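Long-range contacts in HTH-type transcriptional regulator PrpR (Mycobacterium tuberculosis, PDB 6D2S), which regulates genes for short-chain fatty acid breakdown through the glyoxylate and methylcitrate cycles, as a DNA-binding transcription factor of the ScfR family: residues Y17-D22 with L173-Q178; L136-F141 with C167-T172. All coordinates share one frame; numbering follows the deposited sequence. Where two conformers were deposited one is given.

Contact 1 of 2, residues Y17-D22 with L173-Q178; sequences YIHDLD and LQRPRQ. With NA (sodium ion), chain F.
Tyr17 and Arg175 carry a largely buried helix-to-loop contact, in which the start of helix 19-31 meets the turn between helix 163-170 and strand 183-189. That turn, a type II beta turn from Arg175 to Gln178 closed by Gln178 N on Arg175 O at 2.9 Å, leads toward the five-stranded antiparallel sheet, in a PrpR fragment with IrrE-like and GAF-clan family regions. The Tyr17 ring lies against the backbone at Gln174 and Arg175, entering the turn: Arg175 CA sits 3.6 Å above the ring plane, toward the rim, and Gln174 C rests over the same face. Pro176 CD adds an apolar touch at CE2, and Gln174 CB packs on Tyr17 CB; the Gln174 amide nitrogen turns to Asn15 O and Ser171 O. Helix 116-135 adds Tyr129 against Tyr17. The Arg175 chain leaves CG anti to the backbone N and bends at chi3, which puts NE beside the phenol. NE donates to Tyr17 OH at 2.7 Å, with the oxygen 16° out of the guanidinium plane. The hydroxyl also bonds His19 ND1 at 2.7 Å and is held by two nitrogens. On the guanidinium, NH1 pairs with Glu26, while NH2 reaches Asp22, whose other oxygen is held by Arg169; the two acids probably help offset the arginine's charge. On the helix, Asp20 OD2 binds a sodium ion at 2.3 Å. The NH2 to Asp22 OD1 salt bridge is a weak hydrogen bond, 3.1 Å long with an N-H...O angle of 120°, its carboxylate and guanidinium planes 85° apart.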
loop_
_atom_site.group_PDB
_atom_site.type_symbol
_atom_site.label_atom_id
_atom_site.label_comp_id
_atom_site.label_asym_id
_atom_site.label_seq_id
_atom_site.Cartn_x
_atom_site.Cartn_y
_atom_site.Cartn_z
ATOM N N TYR A 17 -4.344 1.689 10.318
ATOM C CA TYR A 17 -3.619 0.504 10.763
ATOM C C TYR A 17 -4.641 -0.491 11.296
ATOM O O TYR A 17 -5.416 -0.158 12.194
ATOM C CB TYR A 17 -2.575 0.861 11.839
ATOM C CG TYR A 17 -1.988 -0.381 12.472
ATOM C CD1 TYR A 17 -1.010 -1.116 11.812
ATOM C CD2 TYR A 17 -2.431 -0.827 13.706
ATOM C CE1 TYR A 17 -0.489 -2.269 12.370
ATOM C CE2 TYR A 17 -1.926 -1.987 14.277
ATOM C CZ TYR A 17 -0.952 -2.703 13.595
ATOM O OH TYR A 17 -0.448 -3.853 14.141
ATOM N N ILE A 18 -4.660 -1.700 10.735
ATOM C CA ILE A 18 -5.662 -2.718 11.056
ATOM C C ILE A 18 -4.936 -3.846 11.779
ATOM O O ILE A 18 -4.378 -4.745 11.142
ATOM C CB ILE A 18 -6.372 -3.235 9.801
ATOM C CG1 ILE A 18 -6.833 -2.085 8.906
ATOM C CG2 ILE A 18 -7.536 -4.191 10.187
ATOM C CD1 ILE A 18 -7.874 -1.135 9.561
ATOM N N HIS A 19 -4.960 -3.820 13.117
ATOM C CA HIS A 19 -4.030 -4.639 13.894
ATOM C C HIS A 19 -4.203 -6.128 13.623
ATOM O O HIS A 19 -3.221 -6.849 13.405
ATOM C CB HIS A 19 -4.198 -4.357 15.388
ATOM C CG HIS A 19 -3.225 -5.106 16.243
ATOM N ND1 HIS A 19 -1.863 -4.897 16.171
ATOM C CD2 HIS A 19 -3.411 -6.078 17.169
ATOM C CE1 HIS A 19 -1.253 -5.695 17.032
ATOM N NE2 HIS A 19 -2.168 -6.426 17.647
ATOM N N ASP A 20 -5.441 -6.626 13.664
ATOM C CA ASP A 20 -5.620 -8.072 13.552
ATOM C C ASP A 20 -5.174 -8.594 12.193
ATOM O O ASP A 20 -4.639 -9.705 12.099
ATOM C CB ASP A 20 -7.079 -8.455 13.815
ATOM C CG ASP A 20 -7.496 -8.207 15.249
ATOM O OD1 ASP A 20 -6.659 -8.388 16.160
ATOM O OD2 ASP A 20 -8.660 -7.810 15.466
ATOM N N LEU A 21 -5.417 -7.827 11.120
ATOM C CA LEU A 21 -4.982 -8.253 9.793
ATOM C C LEU A 21 -3.485 -8.087 9.623
ATOM O O LEU A 21 -2.831 -8.919 8.987
ATOM C CB LEU A 21 -5.688 -7.450 8.707
ATOM C CG LEU A 21 -7.032 -7.895 8.178
ATOM C CD1 LEU A 21 -7.390 -6.945 7.025
ATOM C CD2 LEU A 21 -6.986 -9.357 7.735
ATOM N N ASP A 22 -2.940 -6.981 10.140
ATOM C CA ASP A 22 -1.505 -6.755 10.062
ATOM C C ASP A 22 -0.755 -7.877 10.775
ATOM O O ASP A 22 0.215 -8.431 10.244
ATOM C CB ASP A 22 -1.175 -5.384 10.662
ATOM C CG ASP A 22 0.026 -4.729 10.002
ATOM O OD1 ASP A 22 1.134 -5.287 10.120
ATOM O OD2 ASP A 22 -0.148 -3.674 9.355
ATOM N N LEU A 173 2.145 2.586 9.281
ATOM C CA LEU A 173 2.988 2.161 10.405
ATOM C C LEU A 173 2.548 2.836 11.706
ATOM O O LEU A 173 3.282 3.601 12.331
ATOM C CB LEU A 173 4.463 2.433 10.109
ATOM C CG LEU A 173 5.005 1.703 8.877
ATOM C CD1 LEU A 173 6.511 1.893 8.754
ATOM C CD2 LEU A 173 4.641 0.204 8.893
ATOM N N GLN A 174 1.313 2.522 12.117
ATOM C CA GLN A 174 0.754 3.023 13.369
ATOM C C GLN A 174 0.501 1.910 14.390
ATOM O O GLN A 174 -0.390 2.029 15.237
ATOM C CB GLN A 174 -0.535 3.807 13.105
ATOM C CG GLN A 174 -0.296 5.241 12.619
ATOM C CD GLN A 174 0.193 5.297 11.175
ATOM O OE1 GLN A 174 1.305 5.742 10.904
ATOM N NE2 GLN A 174 -0.638 4.839 10.244
ATOM N N ARG A 175 1.280 0.842 14.347
ATOM C CA ARG A 175 1.119 -0.211 15.351
ATOM C C ARG A 175 1.498 0.346 16.719
ATOM O O ARG A 175 2.580 0.927 16.868
ATOM C CB ARG A 175 1.990 -1.431 15.019
ATOM C CG ARG A 175 1.922 -2.548 16.079
ATOM C CD ARG A 175 2.749 -3.779 15.656
ATOM N NE ARG A 175 2.191 -4.467 14.489
ATOM C CZ ARG A 175 2.763 -5.524 13.919
ATOM N NH1 ARG A 175 3.910 -5.997 14.417
ATOM N NH2 ARG A 175 2.204 -6.104 12.864
ATOM N N PRO A 176 0.643 0.204 17.730
ATOM C CA PRO A 176 0.959 0.784 19.039
ATOM C C PRO A 176 2.299 0.270 19.544
ATOM O O PRO A 176 2.610 -0.918 19.443
ATOM C CB PRO A 176 -0.207 0.328 19.924
ATOM C CG PRO A 176 -1.354 0.139 18.948
ATOM C CD PRO A 176 -0.697 -0.415 17.698
ATOM N N ARG A 177 3.117 1.192 20.025
ATOM C CA ARG A 177 4.436 0.948 20.591
ATOM C C ARG A 177 5.472 0.589 19.535
ATOM O O ARG A 177 6.632 0.329 19.887
ATOM C CB ARG A 177 4.401 -0.137 21.680
ATOM C CG ARG A 177 3.522 0.257 22.868
ATOM C CD ARG A 177 3.504 -0.793 23.982
ATOM N NE ARG A 177 2.655 -0.354 25.085
ATOM C CZ ARG A 177 1.340 -0.553 25.131
ATOM N NH1 ARG A 177 0.734 -1.193 24.141
ATOM N NH2 ARG A 177 0.631 -0.113 26.160
ATOM N N GLN A 178 5.119 0.579 18.248
ATOM C CA GLN A 178 6.139 0.417 17.216
ATOM C C GLN A 178 5.785 1.263 15.994
ATOM O O GLN A 178 5.743 0.793 14.864
ATOM C CB GLN A 178 6.359 -1.042 16.812
ATOM C CG GLN A 178 7.620 -1.147 15.940
ATOM C CD GLN A 178 8.130 -2.557 15.702
ATOM O OE1 GLN A 178 7.666 -3.528 16.308
ATOM N NE2 GLN A 178 9.109 -2.671 14.809
HETATM NA NA NA F . -9.570 -7.813 17.586
HETATM O O HOH W 1 -10.812 -5.673 15.913
#

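Contact 2 of 2, residues L136-F141 with C167-T172; sequences LPYREF and CHRLST
Arg169 grips the carbonyl oxygen of Leu136 side-on with two nitrogens, NE at 2.9 Å and NH2 at 3.0 Å from Leu136 O. Both donors lie in the carbonyl plane, and the oxygen is within 3° of the guanidinium plane, so the pair of bonds fixes the rotation of the group. On its far side NH1 gives a 2.9 Å bond to Thr172 OG1 and also meets Asp22 of helix 19-31. Thr172 OG1 in turn donates to Arg169 O at 2.7 Å, bridging the arginine's own backbone and its tip. The acceptor sits in the bend between helix 116-135 and helix 138-147: Leu136 is the first residue to leave the helical conformation and Pro137 is the N-cap of the next helix. Arg169 therefore ties the C-terminal part of helix 163-170 to a helix-helix junction of the IrrE-like domain. Its chain bends at chi2, and the aliphatic part packs on two apolar side chains. Leu136 CD1 meets Arg169 CB at 3.5 Å, while Arg169 CG lies over one face of Phe141, 3.3 Å from CE2. The guanidinium plane is only 14° from that ring's plane but 80° from that of Tyr138, whose CB and CD2 lie near NH2 and whose hydroxyl bonds Gln178 O and Arg175 N. Beyond the arginine, helix 152-159 adds Phe159 against Leu136 and Ile152 against Leu170. Leu170 CD2 closes on Phe141 CE2 at 3.7 Å, the two side chains crossing at about a right angle.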
loop_
_atom_site.group_PDB
_atom_site.type_symbol
_atom_site.label_atom_id
_atom_site.label_comp_id
_atom_site.label_asym_id
_atom_site.label_seq_id
_atom_site.Cartn_x
_atom_site.Cartn_y
_atom_site.Cartn_z
ATOM N N LEU A 136 5.211 -6.873 3.009
ATOM C CA LEU A 136 6.053 -5.972 3.787
ATOM C C LEU A 136 5.734 -6.211 5.257
ATOM O O LEU A 136 5.041 -5.410 5.902
ATOM C CB LEU A 136 5.816 -4.518 3.379
ATOM C CG LEU A 136 5.955 -4.298 1.869
ATOM C CD1 LEU A 136 5.390 -2.914 1.468
ATOM C CD2 LEU A 136 7.430 -4.451 1.455
ATOM N N PRO A 137 6.205 -7.326 5.807
ATOM C CA PRO A 137 5.853 -7.675 7.189
ATOM C C PRO A 137 6.332 -6.598 8.152
ATOM O O PRO A 137 7.440 -6.068 8.028
ATOM C CB PRO A 137 6.565 -9.019 7.414
ATOM C CG PRO A 137 7.633 -9.076 6.369
ATOM C CD PRO A 137 7.056 -8.352 5.175
ATOM N N TYR A 138 5.490 -6.303 9.145
ATOM C CA TYR A 138 5.600 -5.035 9.867
ATOM C C TYR A 138 6.990 -4.807 10.460
ATOM O O TYR A 138 7.630 -3.785 10.185
ATOM C CB TYR A 138 4.528 -4.958 10.967
ATOM C CG TYR A 138 4.344 -3.551 11.494
ATOM C CD1 TYR A 138 5.282 -2.989 12.364
ATOM C CD2 TYR A 138 3.251 -2.781 11.112
ATOM C CE1 TYR A 138 5.138 -1.697 12.840
ATOM C CE2 TYR A 138 3.096 -1.470 11.589
ATOM C CZ TYR A 138 4.045 -0.944 12.454
ATOM O OH TYR A 138 3.897 0.339 12.933
ATOM N N ARG A 139 7.452 -5.710 11.334
ATOM C CA ARG A 139 8.683 -5.423 12.061
ATOM C C ARG A 139 9.875 -5.364 11.117
ATOM O O ARG A 139 10.754 -4.504 11.261
ATOM C CB ARG A 139 8.921 -6.472 13.152
ATOM C CG ARG A 139 7.954 -6.398 14.325
ATOM C CD ARG A 139 8.374 -7.369 15.417
ATOM N NE ARG A 139 7.459 -7.364 16.553
ATOM C CZ ARG A 139 7.584 -8.154 17.616
ATOM N NH1 ARG A 139 8.589 -9.017 17.691
ATOM N NH2 ARG A 139 6.702 -8.083 18.605
ATOM N N GLU A 140 9.930 -6.283 10.158
ATOM C CA GLU A 140 11.021 -6.275 9.192
ATOM C C GLU A 140 10.995 -5.002 8.354
ATOM O O GLU A 140 12.042 -4.388 8.109
ATOM C CB GLU A 140 10.931 -7.517 8.296
ATOM C CG GLU A 140 11.997 -7.559 7.213
ATOM C CD GLU A 140 11.936 -8.826 6.363
ATOM O OE1 GLU A 140 11.369 -9.839 6.825
ATOM O OE2 GLU A 140 12.453 -8.795 5.230
ATOM N N PHE A 141 9.810 -4.600 7.889
ATOM C CA PHE A 141 9.698 -3.405 7.063
ATOM C C PHE A 141 10.023 -2.150 7.864
ATOM O O PHE A 141 10.739 -1.258 7.381
ATOM C CB PHE A 141 8.286 -3.323 6.474
ATOM C CG PHE A 141 8.078 -2.142 5.578
ATOM C CD1 PHE A 141 8.650 -2.108 4.314
ATOM C CD2 PHE A 141 7.290 -1.063 5.997
ATOM C CE1 PHE A 141 8.460 -1.003 3.474
ATOM C CE2 PHE A 141 7.094 0.033 5.167
ATOM C CZ PHE A 141 7.683 0.067 3.907
ATOM N N CYS A 167 5.068 3.467 -0.365
ATOM C CA CYS A 167 4.479 4.662 0.254
ATOM C C CYS A 167 3.238 4.304 1.051
ATOM O O CYS A 167 3.041 4.779 2.177
ATOM C CB CYS A 167 4.120 5.705 -0.799
ATOM S SG CYS A 167 5.499 6.537 -1.530
ATOM N N HIS A 168 2.362 3.489 0.471
ATOM C CA HIS A 168 1.164 3.129 1.210
ATOM C C HIS A 168 1.525 2.404 2.494
ATOM O O HIS A 168 0.977 2.704 3.562
ATOM C CB HIS A 168 0.217 2.282 0.361
ATOM C CG HIS A 168 -1.103 2.058 1.028
ATOM N ND1 HIS A 168 -1.306 1.058 1.955
ATOM C CD2 HIS A 168 -2.271 2.739 0.948
ATOM C CE1 HIS A 168 -2.547 1.118 2.402
ATOM N NE2 HIS A 168 -3.154 2.130 1.807
ATOM N N ARG A 169 2.469 1.462 2.429
ATOM C CA ARG A 169 2.844 0.755 3.652
ATOM C C ARG A 169 3.440 1.703 4.692
ATOM O O ARG A 169 3.161 1.576 5.894
ATOM C CB ARG A 169 3.825 -0.378 3.343
ATOM C CG ARG A 169 4.109 -1.250 4.548
ATOM C CD ARG A 169 2.879 -2.106 4.928
ATOM N NE ARG A 169 3.207 -3.168 5.893
ATOM C CZ ARG A 169 2.564 -3.381 7.045
ATOM N NH1 ARG A 169 1.566 -2.586 7.421
ATOM N NH2 ARG A 169 2.917 -4.401 7.828
ATOM N N LEU A 170 4.284 2.643 4.266
ATOM C CA LEU A 170 4.834 3.595 5.232
ATOM C C LEU A 170 3.714 4.351 5.945
ATOM O O LEU A 170 3.812 4.646 7.146
ATOM C CB LEU A 170 5.793 4.572 4.536
ATOM C CG LEU A 170 7.133 4.001 4.051
ATOM C CD1 LEU A 170 7.858 5.011 3.155
ATOM C CD2 LEU A 170 8.015 3.648 5.256
ATOM N N SER A 171 2.632 4.636 5.237
ATOM C CA SER A 171 1.509 5.364 5.823
ATOM C C SER A 171 0.652 4.505 6.754
ATOM O O SER A 171 -0.277 5.040 7.373
ATOM C CB SER A 171 0.625 5.955 4.718
ATOM O OG SER A 171 -0.261 4.982 4.173
ATOM N N THR A 172 0.927 3.209 6.872
ATOM C CA THR A 172 0.192 2.338 7.785
ATOM C C THR A 172 0.951 2.023 9.068
ATOM O O THR A 172 0.459 1.222 9.866
ATOM C CB THR A 172 -0.175 0.998 7.108
ATOM O OG1 THR A 172 1.019 0.233 6.843
ATOM C CG2 THR A 172 -0.951 1.230 5.805
#

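Contact 2 lies deeper, with every touching residue buried, whereas contact 1 is farther from the chain centre and reaches solvent at His19 and Pro176. The segments 167-172 and 173-178 follow one another, so helix 163-170 and the loop after it serve both contacts in turn, and contact 2 is nested within the chain closed by contact 1. Each turns on an arginine, and both arginines meet Asp22, but Arg169 also grips a backbone carbonyl with two nitrogens, whereas Arg175 bonds a phenol. Asp22 OD2 takes its salt bridge from Arg169 NH1 at 2.8 Å, and Tyr138 OH makes a probable hydrogen bond to Gln178 O at 2.7 Å.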